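Local structure of adhesion G-protein coupled receptor G6 (Danio rerio, 6V55) at residues P455-W460 with K534-Q539; I527-L532 with I565-V570; T582-V587 with G681-H686. The protein is an adhesion G-protein-coupled receptor associated with myelination, whose large, calcium-binding extracellular region is built from several domains and probably mediates cell adhesion. All coordinates share one frame; numbering follows the deposited sequence.

Contact 1. Residues P455-W460 with K534-Q539; sequences PVHYRW and KEELTQ
The one hydrogen bond across this contact runs from H457 NE2 to E536 OE2, at 2.7 Å and with an N-H...O angle of 141°. The carboxylate oxygen is met on its syn side, but the partners are not coplanar: the ring and carboxylate planes stand 49° apart, and each partner is tilted out of the plane of the other. The two side chains come from opposite directions, E536 extended beyond CG, so this one bond spans the interval between two backbones that stay apart. The small buried surface, 73 Å² over both sides, agrees with a polar bridge at the surface.

H457 is put in place by a type II beta turn from P455 to Y458, closed by Y458 N to P455 O at 3.1 Å. In this turn H457 takes the third position, with the positive phi (68°) expected there. V456, one residue earlier, lays its CG2 methyl 4.1 Å above the plane of the H457 ring, toward the rim. F474 stacks on the same imidazole, and E453 OE1 accepts the backbone N-H of H457, so ring and main chain are both held. On the partner segment, E536 lies in the first turn of helix 534-550, where its N-H bonds S533 OG; the helix start would be expected to favour a charged carboxylate.

Behind H457, the chain enters strand 459-460, which pairs with strand 452-453, probably within the hormone-receptor-like module, while helix 534-550 packs through L537 and T538 on helix 573-593 of the probable GAIN domain.

Contact 2. Residues I527-L532 with I565-V570; sequences ISNNGL and ISNVMV
N567 lays its CB against the main-chain oxygen and CB of S528: N567 CB lies 3.3 Å from S528 O, and the two CB atoms are 3.6 Å apart. The backbones are correspondingly close, with the CA atoms of S528 and N567 separated by 5.6 Å. On this side S528 presents its CB methylene and its carbonyl oxygen. Its OG sits beside its own backbone N, anti to the carbonyl carbon (chi1 -37°), and is hydrogen-bonded to L524 O in the preceding helical turn, so the hydroxyl is satisfied without N567.

Past CB, the N567 amide meets N529. N529 OD1 is 3.4 Å from N567 ND2, while N529 ND2 is 3.7 Å from N567 OD1. The two amide planes are inclined by 53°, so the groups do not stack flat but cross obliquely. N567 ND2 also approaches N529 N to 3.5 Å; both are donors, and no bond joins them.

The piece of chain carrying S528 and N529 is a type I beta turn from I527 to N530, closed by N530 N to I527 O at 3.1 Å. It starts on the last residue of helix 517-527 and leads toward helix 534-550 in what is, from the family architecture, the helical subdomain of the GAIN domain. N567 lies on helix 555-568 in the same bundle. Other faces of that helix are engaged with neighbours: V568 rests on L537 and V541 of helix 534-550, and I565 reaches A583 and V587 of helix 573-593. At the far end of the turn, the poorly ordered N530 gives ND2 to F99 O of the CUB domain, beside the calcium ligands D98 and S100.

Contact 3. Residues T582-V587 with G681-H686; sequences TALKAV and GLFQDH
Helix 573-593 of what is, by family, the GAIN domain is met here by the loop that follows strand 671-677, an apolar junction consistent with the seam between the helical and the beta-rich subdomains of this fold. L584 is the centre of it. Its CB faces the loop, with CG beside the backbone N (chi1 -80°), and its two methyls divide the work. CD2 lies 3.6 Å from F683 CZ and 4.1 Å from L682 CD1. CD1 lies 3.7 Å from F683 CE2, and the same methyl is 3.4 Å from L682 O. CD2 comes to the ring obliquely, near CZ and CE2, and CD1 lies by CE2 and CD2.

One residue earlier, A583 CB packs on L682 CD2 at 4.1 Å, so the two methyls of L682 are divided between two successive helix residues, CD2 to A583 and CD1 to L584. The CA atoms closest across the segments are those of L584 and L682, 7.3 Å apart, a spacing filled by side chains. No hydrogen bond crosses between the two segments, and all four touching residues are buried: hydrophobic packing carries this contact.

The loop has polar support of its own. Q684 NE2 donates to G681 O over 2.9 Å, at an N-H...O angle of 158° and nearly in its amide plane; it also bonds E573 O, at the start of the helix. L682 O has a weak hydrogen bond with S580 OG.

Beyond the segments, F677 at the end of strand 671-677 meets F683 edge-to-face and also touches L584 and L682. F736 covers L584 as well, while V541 of helix 534-550 reaches A583 and D685 ties the loop to W745 in strand 744-746.

Overall arrangement
Along the chain, residues 455-460 come first, and contact 1 closes a loop that holds helix 517-527. Contact 2 opens at 527-532, inside that loop, and closes at 565-570, beyond 534-539; the two therefore cross. They also touch, L537 CD1 lying 4.0 Å from V568 CB. Contact 3 follows in series, from 582-587 to 681-686, enclosing strands of both later sheets, such as 608-614 and 649-653. It adjoins contact 2, with M569 CG 3.7 Å from L682 CD1, but does not touch contact 1. Together they link the probable hormone-receptor-like module to the GAIN helices, those helices to one another, and helix 573-593 to the beta-rich part.

Contact 1. Residues P455-W460 with K534-Q539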
loop_
_atom_site.group_PDB
_atom_site.type_symbol
_atom_site.label_atom_id
_atom_site.label_comp_id
_atom_site.label_asym_id
_atom_site.label_seq_id
_atom_site.Cartn_x
_atom_site.Cartn_y
_atom_site.Cartn_z
ATOM N N PRO A 455 18.883 -12.356 0.062
ATOM C CA PRO A 455 19.956 -11.356 0.126
ATOM C C PRO A 455 19.469 -9.980 -0.354
ATOM O O PRO A 455 18.246 -9.774 -0.413
ATOM C CB PRO A 455 21.022 -11.923 -0.812
ATOM C CG PRO A 455 20.263 -12.679 -1.817
ATOM C CD PRO A 455 19.071 -13.268 -1.083
ATOM N N VAL A 456 20.386 -9.055 -0.643
ATOM C CA VAL A 456 19.978 -7.706 -1.003
ATOM C C VAL A 456 19.269 -7.739 -2.360
ATOM O O VAL A 456 19.537 -8.624 -3.194
ATOM C CB VAL A 456 21.201 -6.771 -0.943
ATOM C CG1 VAL A 456 22.162 -6.996 -2.110
ATOM C CG2 VAL A 456 20.782 -5.302 -0.859
ATOM N N HIS A 457 18.216 -6.906 -2.473
ATOM C CA HIS A 457 17.208 -6.835 -3.541
ATOM C C HIS A 457 16.286 -8.051 -3.596
ATOM O O HIS A 457 15.569 -8.231 -4.587
ATOM C CB HIS A 457 17.797 -6.596 -4.943
ATOM C CG HIS A 457 18.939 -5.631 -4.970
ATOM N ND1 HIS A 457 18.754 -4.265 -4.984
ATOM C CD2 HIS A 457 20.279 -5.835 -4.954
ATOM C CE1 HIS A 457 19.933 -3.670 -4.984
ATOM N NE2 HIS A 457 20.874 -4.600 -4.963
ATOM N N TYR A 458 16.219 -8.874 -2.551
ATOM C CA TYR A 458 15.230 -9.961 -2.497
ATOM C C TYR A 458 14.371 -9.706 -1.271
ATOM O O TYR A 458 14.697 -10.162 -0.171
ATOM C CB TYR A 458 15.886 -11.331 -2.441
ATOM C CG TYR A 458 16.444 -11.742 -3.763
ATOM C CD1 TYR A 458 15.711 -12.553 -4.619
ATOM C CD2 TYR A 458 17.698 -11.292 -4.175
ATOM C CE1 TYR A 458 16.219 -12.914 -5.862
ATOM C CE2 TYR A 458 18.217 -11.640 -5.417
ATOM C CZ TYR A 458 17.471 -12.454 -6.259
ATOM O OH TYR A 458 17.982 -12.804 -7.499
ATOM N N ARG A 459 13.280 -8.976 -1.451
ATOM C CA ARG A 459 12.482 -8.500 -0.333
ATOM C C ARG A 459 11.280 -9.420 -0.143
ATOM O O ARG A 459 10.348 -9.424 -0.954
ATOM C CB ARG A 459 12.060 -7.057 -0.561
ATOM C CG ARG A 459 13.177 -6.081 -0.392
ATOM C CD ARG A 459 12.631 -4.732 -0.019
ATOM N NE ARG A 459 13.671 -3.713 -0.114
ATOM C CZ ARG A 459 13.438 -2.400 -0.090
ATOM N NH1 ARG A 459 12.195 -1.949 0.040
ATOM N NH2 ARG A 459 14.449 -1.537 -0.183
ATOM N N TRP A 460 11.304 -10.183 0.910
ATOM C CA TRP A 460 10.270 -11.186 1.082
ATOM C C TRP A 460 9.193 -10.622 1.985
ATOM O O TRP A 460 9.525 -10.078 3.038
ATOM C CB TRP A 460 10.855 -12.450 1.694
ATOM C CG TRP A 460 12.042 -12.965 0.962
ATOM C CD1 TRP A 460 13.364 -12.698 1.223
ATOM C CD2 TRP A 460 12.026 -13.831 -0.174
ATOM N NE1 TRP A 460 14.171 -13.335 0.305
ATOM C CE2 TRP A 460 13.376 -14.043 -0.558
ATOM C CE3 TRP A 460 11.002 -14.430 -0.924
ATOM C CZ2 TRP A 460 13.727 -14.839 -1.640
ATOM C CZ3 TRP A 460 11.357 -15.233 -2.004
ATOM C CH2 TRP A 460 12.716 -15.429 -2.345
ATOM N N LYS A 534 28.990 1.067 -5.569
ATOM C CA LYS A 534 30.077 1.198 -6.527
ATOM C C LYS A 534 30.402 -0.143 -7.175
ATOM O O LYS A 534 30.772 -0.166 -8.348
ATOM C CB LYS A 534 31.308 1.833 -5.854
ATOM C CG LYS A 534 32.346 0.912 -5.214
ATOM C CD LYS A 534 33.749 1.533 -5.178
ATOM C CE LYS A 534 34.347 1.687 -6.577
ATOM N NZ LYS A 534 34.484 0.392 -7.321
ATOM N N GLU A 535 30.152 -1.259 -6.488
ATOM C CA GLU A 535 30.422 -2.554 -7.091
ATOM C C GLU A 535 29.328 -2.978 -8.059
ATOM O O GLU A 535 29.631 -3.685 -9.020
ATOM C CB GLU A 535 30.641 -3.626 -6.019
ATOM C CG GLU A 535 31.725 -3.279 -4.974
ATOM C CD GLU A 535 31.181 -2.538 -3.748
ATOM O OE1 GLU A 535 31.986 -1.883 -3.039
ATOM O OE2 GLU A 535 29.951 -2.633 -3.491
ATOM N N GLU A 536 28.073 -2.549 -7.853
ATOM C CA GLU A 536 27.031 -2.827 -8.846
ATOM C C GLU A 536 27.234 -1.994 -10.098
ATOM O O GLU A 536 26.961 -2.462 -11.211
ATOM C CB GLU A 536 25.652 -2.532 -8.275
ATOM C CG GLU A 536 24.890 -3.752 -7.816
ATOM C CD GLU A 536 23.888 -3.436 -6.709
ATOM O OE1 GLU A 536 23.674 -2.227 -6.423
ATOM O OE2 GLU A 536 23.359 -4.402 -6.096
ATOM N N LEU A 537 27.748 -0.778 -9.928
ATOM C CA LEU A 537 27.912 0.154 -11.033
ATOM C C LEU A 537 28.987 -0.303 -12.018
ATOM O O LEU A 537 28.796 -0.179 -13.234
ATOM C CB LEU A 537 28.240 1.526 -10.469
ATOM C CG LEU A 537 28.114 2.658 -11.457
ATOM C CD1 LEU A 537 27.233 3.688 -10.836
ATOM C CD2 LEU A 537 29.471 3.234 -11.769
ATOM N N THR A 538 30.116 -0.845 -11.528
ATOM C CA THR A 538 31.105 -1.363 -12.476
ATOM C C THR A 538 30.645 -2.677 -13.115
ATOM O O THR A 538 31.105 -3.006 -14.215
ATOM C CB THR A 538 32.513 -1.520 -11.841
ATOM O OG1 THR A 538 32.637 -2.769 -11.146
ATOM C CG2 THR A 538 32.849 -0.359 -10.890
ATOM N N GLN A 539 29.701 -3.397 -12.498
ATOM C CA GLN A 539 29.144 -4.563 -13.168
ATOM C C GLN A 539 28.126 -4.187 -14.227
ATOM O O GLN A 539 27.957 -4.927 -15.205
ATOM C CB GLN A 539 28.486 -5.495 -12.166
ATOM C CG GLN A 539 29.457 -6.084 -11.227
ATOM C CD GLN A 539 28.767 -6.643 -10.039
ATOM O OE1 GLN A 539 27.633 -7.108 -10.135
ATOM N NE2 GLN A 539 29.428 -6.587 -8.896
#

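Contact 2. Residues I527-L532 with I565-V570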
loop_
_atom_site.group_PDB
_atom_site.type_symbol
_atom_site.label_atom_id
_atom_site.label_comp_id
_atom_site.label_asym_id
_atom_site.label_seq_id
_atom_site.Cartn_x
_atom_site.Cartn_y
_atom_site.Cartn_z
ATOM N N ILE A 527 17.776 0.024 -13.137
ATOM C CA ILE A 527 18.497 -0.054 -11.852
ATOM C C ILE A 527 19.359 1.175 -11.607
ATOM O O ILE A 527 19.586 1.566 -10.454
ATOM C CB ILE A 527 19.429 -1.273 -11.758
ATOM C CG1 ILE A 527 18.868 -2.522 -12.375
ATOM C CG2 ILE A 527 19.705 -1.601 -10.318
ATOM C CD1 ILE A 527 20.027 -3.466 -12.703
ATOM N N SER A 528 19.854 1.792 -12.678
ATOM C CA SER A 528 20.834 2.856 -12.609
ATOM C C SER A 528 20.253 4.197 -12.178
ATOM O O SER A 528 21.025 5.101 -11.846
ATOM C CB SER A 528 21.497 2.983 -13.967
ATOM O OG SER A 528 21.662 1.714 -14.549
ATOM N N ASN A 529 18.928 4.358 -12.172
ATOM C CA ASN A 529 18.342 5.544 -11.557
ATOM C C ASN A 529 18.434 5.493 -10.035
ATOM O O ASN A 529 18.474 6.544 -9.378
ATOM C CB ASN A 529 16.891 5.676 -11.995
ATOM C CG ASN A 529 16.736 6.579 -13.185
ATOM O OD1 ASN A 529 16.218 6.172 -14.234
ATOM N ND2 ASN A 529 17.186 7.825 -13.040
ATOM N N ASN A 530 18.474 4.283 -9.467
ATOM C CA ASN A 530 18.486 4.042 -8.033
ATOM C C ASN A 530 19.874 4.287 -7.454
ATOM O O ASN A 530 20.877 4.377 -8.171
ATOM C CB ASN A 530 18.077 2.603 -7.700
ATOM C CG ASN A 530 16.862 2.115 -8.488
ATOM O OD1 ASN A 530 16.112 2.905 -9.081
ATOM N ND2 ASN A 530 16.650 0.796 -8.471
ATOM N N GLY A 531 19.915 4.383 -6.126
ATOM C CA GLY A 531 21.172 4.494 -5.422
ATOM C C GLY A 531 21.899 3.172 -5.502
ATOM O O GLY A 531 21.536 2.217 -4.813
ATOM N N LEU A 532 22.890 3.088 -6.382
ATOM C CA LEU A 532 23.637 1.855 -6.579
ATOM C C LEU A 532 24.923 1.870 -5.773
ATOM O O LEU A 532 25.484 2.927 -5.471
ATOM C CB LEU A 532 23.968 1.625 -8.058
ATOM C CG LEU A 532 22.844 1.097 -8.957
ATOM C CD1 LEU A 532 23.410 0.550 -10.272
ATOM C CD2 LEU A 532 22.024 0.028 -8.229
ATOM N N ILE A 565 24.597 5.241 -19.150
ATOM C CA ILE A 565 25.810 6.034 -18.919
ATOM C C ILE A 565 25.483 7.413 -18.328
ATOM O O ILE A 565 26.231 7.923 -17.482
ATOM C CB ILE A 565 26.612 6.135 -20.236
ATOM C CG1 ILE A 565 26.798 4.739 -20.861
ATOM C CG2 ILE A 565 27.967 6.765 -20.007
ATOM C CD1 ILE A 565 27.713 3.782 -20.092
ATOM N N SER A 566 24.351 8.011 -18.719
ATOM C CA SER A 566 23.902 9.264 -18.108
ATOM C C SER A 566 23.546 9.093 -16.635
ATOM O O SER A 566 23.831 9.984 -15.822
ATOM C CB SER A 566 22.684 9.800 -18.846
ATOM O OG SER A 566 22.230 11.024 -18.288
ATOM N N ASN A 567 22.945 7.951 -16.278
ATOM C CA ASN A 567 22.626 7.686 -14.886
ATOM C C ASN A 567 23.867 7.371 -14.066
ATOM O O ASN A 567 23.904 7.677 -12.869
ATOM C CB ASN A 567 21.684 6.512 -14.780
ATOM C CG ASN A 567 20.294 6.826 -15.203
ATOM O OD1 ASN A 567 19.964 7.970 -15.508
ATOM N ND2 ASN A 567 19.465 5.788 -15.282
ATOM N N VAL A 568 24.894 6.750 -14.661
ATOM C CA VAL A 568 26.119 6.584 -13.879
ATOM C C VAL A 568 26.890 7.889 -13.781
ATOM O O VAL A 568 27.727 8.024 -12.895
ATOM C CB VAL A 568 27.069 5.466 -14.368
ATOM C CG1 VAL A 568 26.304 4.203 -14.747
ATOM C CG2 VAL A 568 27.999 5.907 -15.474
ATOM N N MET A 569 26.581 8.889 -14.605
ATOM C CA MET A 569 27.215 10.186 -14.429
ATOM C C MET A 569 26.689 10.967 -13.232
ATOM O O MET A 569 27.336 11.932 -12.827
ATOM C CB MET A 569 27.022 11.033 -15.665
ATOM C CG MET A 569 27.973 10.709 -16.741
ATOM S SD MET A 569 27.674 11.759 -18.157
ATOM C CE MET A 569 27.557 10.396 -19.281
ATOM N N VAL A 570 25.526 10.614 -12.675
ATOM C CA VAL A 570 25.045 11.348 -11.507
ATOM C C VAL A 570 25.327 10.538 -10.254
ATOM O O VAL A 570 24.873 10.896 -9.159
ATOM C CB VAL A 570 23.550 11.718 -11.596
ATOM C CG1 VAL A 570 23.322 12.699 -12.713
ATOM C CG2 VAL A 570 22.684 10.511 -11.784
#

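Contact 3. Residues T582-V587 with G681-H686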
loop_
_atom_site.group_PDB
_atom_site.type_symbol
_atom_site.label_atom_id
_atom_site.label_comp_id
_atom_site.label_asym_id
_atom_site.label_seq_id
_atom_site.Cartn_x
_atom_site.Cartn_y
_atom_site.Cartn_z
ATOM N N THR A 582 35.757 2.035 -18.900
ATOM C CA THR A 582 34.888 1.152 -19.671
ATOM C C THR A 582 33.673 1.907 -20.211
ATOM O O THR A 582 33.313 1.750 -21.390
ATOM C CB THR A 582 34.473 -0.026 -18.792
ATOM O OG1 THR A 582 35.639 -0.781 -18.422
ATOM C CG2 THR A 582 33.504 -0.924 -19.493
ATOM N N ALA A 583 33.090 2.789 -19.376
ATOM C CA ALA A 583 31.945 3.612 -19.767
ATOM C C ALA A 583 32.293 4.550 -20.902
ATOM O O ALA A 583 31.525 4.667 -21.863
ATOM C CB ALA A 583 31.446 4.432 -18.576
ATOM N N LEU A 584 33.467 5.183 -20.821
ATOM C CA LEU A 584 33.914 6.077 -21.878
ATOM C C LEU A 584 34.189 5.317 -23.161
ATOM O O LEU A 584 33.769 5.755 -24.236
ATOM C CB LEU A 584 35.170 6.817 -21.447
ATOM C CG LEU A 584 34.866 8.006 -20.547
ATOM C CD1 LEU A 584 36.205 8.652 -20.124
ATOM C CD2 LEU A 584 33.904 8.997 -21.209
ATOM N N LYS A 585 34.821 4.142 -23.051
ATOM C CA LYS A 585 35.146 3.359 -24.235
ATOM C C LYS A 585 33.901 2.721 -24.846
ATOM O O LYS A 585 33.825 2.606 -26.075
ATOM C CB LYS A 585 36.223 2.317 -23.897
ATOM C CG LYS A 585 37.644 2.872 -23.792
ATOM C CD LYS A 585 38.589 1.876 -23.148
ATOM C CE LYS A 585 40.038 2.104 -23.576
ATOM N NZ LYS A 585 40.943 0.982 -23.163
ATOM N N ALA A 586 32.883 2.392 -24.029
ATOM C CA ALA A 586 31.637 1.825 -24.564
ATOM C C ALA A 586 30.767 2.853 -25.276
ATOM O O ALA A 586 30.103 2.510 -26.264
ATOM C CB ALA A 586 30.805 1.186 -23.457
ATOM N N VAL A 587 30.718 4.089 -24.766
ATOM C CA VAL A 587 30.042 5.180 -25.469
ATOM C C VAL A 587 30.745 5.489 -26.793
ATOM O O VAL A 587 30.086 5.746 -27.812
ATOM C CB VAL A 587 29.964 6.407 -24.540
ATOM C CG1 VAL A 587 29.565 7.662 -25.259
ATOM C CG2 VAL A 587 28.948 6.156 -23.521
ATOM N N GLY A 681 32.348 13.514 -14.011
ATOM C CA GLY A 681 32.857 12.495 -13.100
ATOM C C GLY A 681 33.482 11.283 -13.767
ATOM O O GLY A 681 34.000 10.409 -13.062
ATOM N N LEU A 682 33.398 11.175 -15.087
ATOM C CA LEU A 682 34.052 10.096 -15.810
ATOM C C LEU A 682 35.477 10.453 -16.231
ATOM O O LEU A 682 36.164 9.608 -16.820
ATOM C CB LEU A 682 33.218 9.704 -17.051
ATOM C CG LEU A 682 31.756 9.219 -16.915
ATOM C CD1 LEU A 682 31.053 9.232 -18.265
ATOM C CD2 LEU A 682 31.682 7.822 -16.306
ATOM N N PHE A 683 35.942 11.669 -15.938
ATOM C CA PHE A 683 37.225 12.156 -16.433
ATOM C C PHE A 683 38.159 12.541 -15.289
ATOM O O PHE A 683 38.890 13.539 -15.361
ATOM C CB PHE A 683 37.029 13.340 -17.377
ATOM C CG PHE A 683 36.159 13.041 -18.566
ATOM C CD1 PHE A 683 34.793 13.317 -18.529
ATOM C CD2 PHE A 683 36.706 12.496 -19.728
ATOM C CE1 PHE A 683 33.987 13.054 -19.620
ATOM C CE2 PHE A 683 35.897 12.231 -20.829
ATOM C CZ PHE A 683 34.532 12.510 -20.767
ATOM N N GLN A 684 38.165 11.738 -14.230
ATOM C CA GLN A 684 38.980 12.025 -13.057
ATOM C C GLN A 684 40.457 11.745 -13.322
ATOM O O GLN A 684 40.815 10.756 -13.970
ATOM C CB GLN A 684 38.487 11.199 -11.873
ATOM C CG GLN A 684 37.035 11.490 -11.551
ATOM C CD GLN A 684 36.534 10.711 -10.371
ATOM O OE1 GLN A 684 37.272 10.478 -9.419
ATOM N NE2 GLN A 684 35.262 10.335 -10.401
ATOM N N ASP A 685 41.309 12.639 -12.823
ATOM C CA ASP A 685 42.755 12.589 -13.033
ATOM C C ASP A 685 43.409 12.968 -11.711
ATOM O O ASP A 685 43.291 14.119 -11.269
ATOM C CB ASP A 685 43.173 13.545 -14.152
ATOM C CG ASP A 685 44.538 13.225 -14.752
ATOM O OD1 ASP A 685 45.415 12.653 -14.070
ATOM O OD2 ASP A 685 44.746 13.578 -15.936
ATOM N N HIS A 686 44.098 12.013 -11.084
ATOM C CA HIS A 686 44.827 12.276 -9.854
ATOM C C HIS A 686 46.306 12.592 -10.097
ATOM O O HIS A 686 47.078 12.669 -9.135
ATOM C CB HIS A 686 44.686 11.092 -8.904
ATOM C CG HIS A 686 43.304 10.925 -8.350
ATOM N ND1 HIS A 686 42.889 9.768 -7.720
ATOM C CD2 HIS A 686 42.241 11.763 -8.336
ATOM C CE1 HIS A 686 41.629 9.901 -7.348
ATOM N NE2 HIS A 686 41.212 11.102 -7.709
#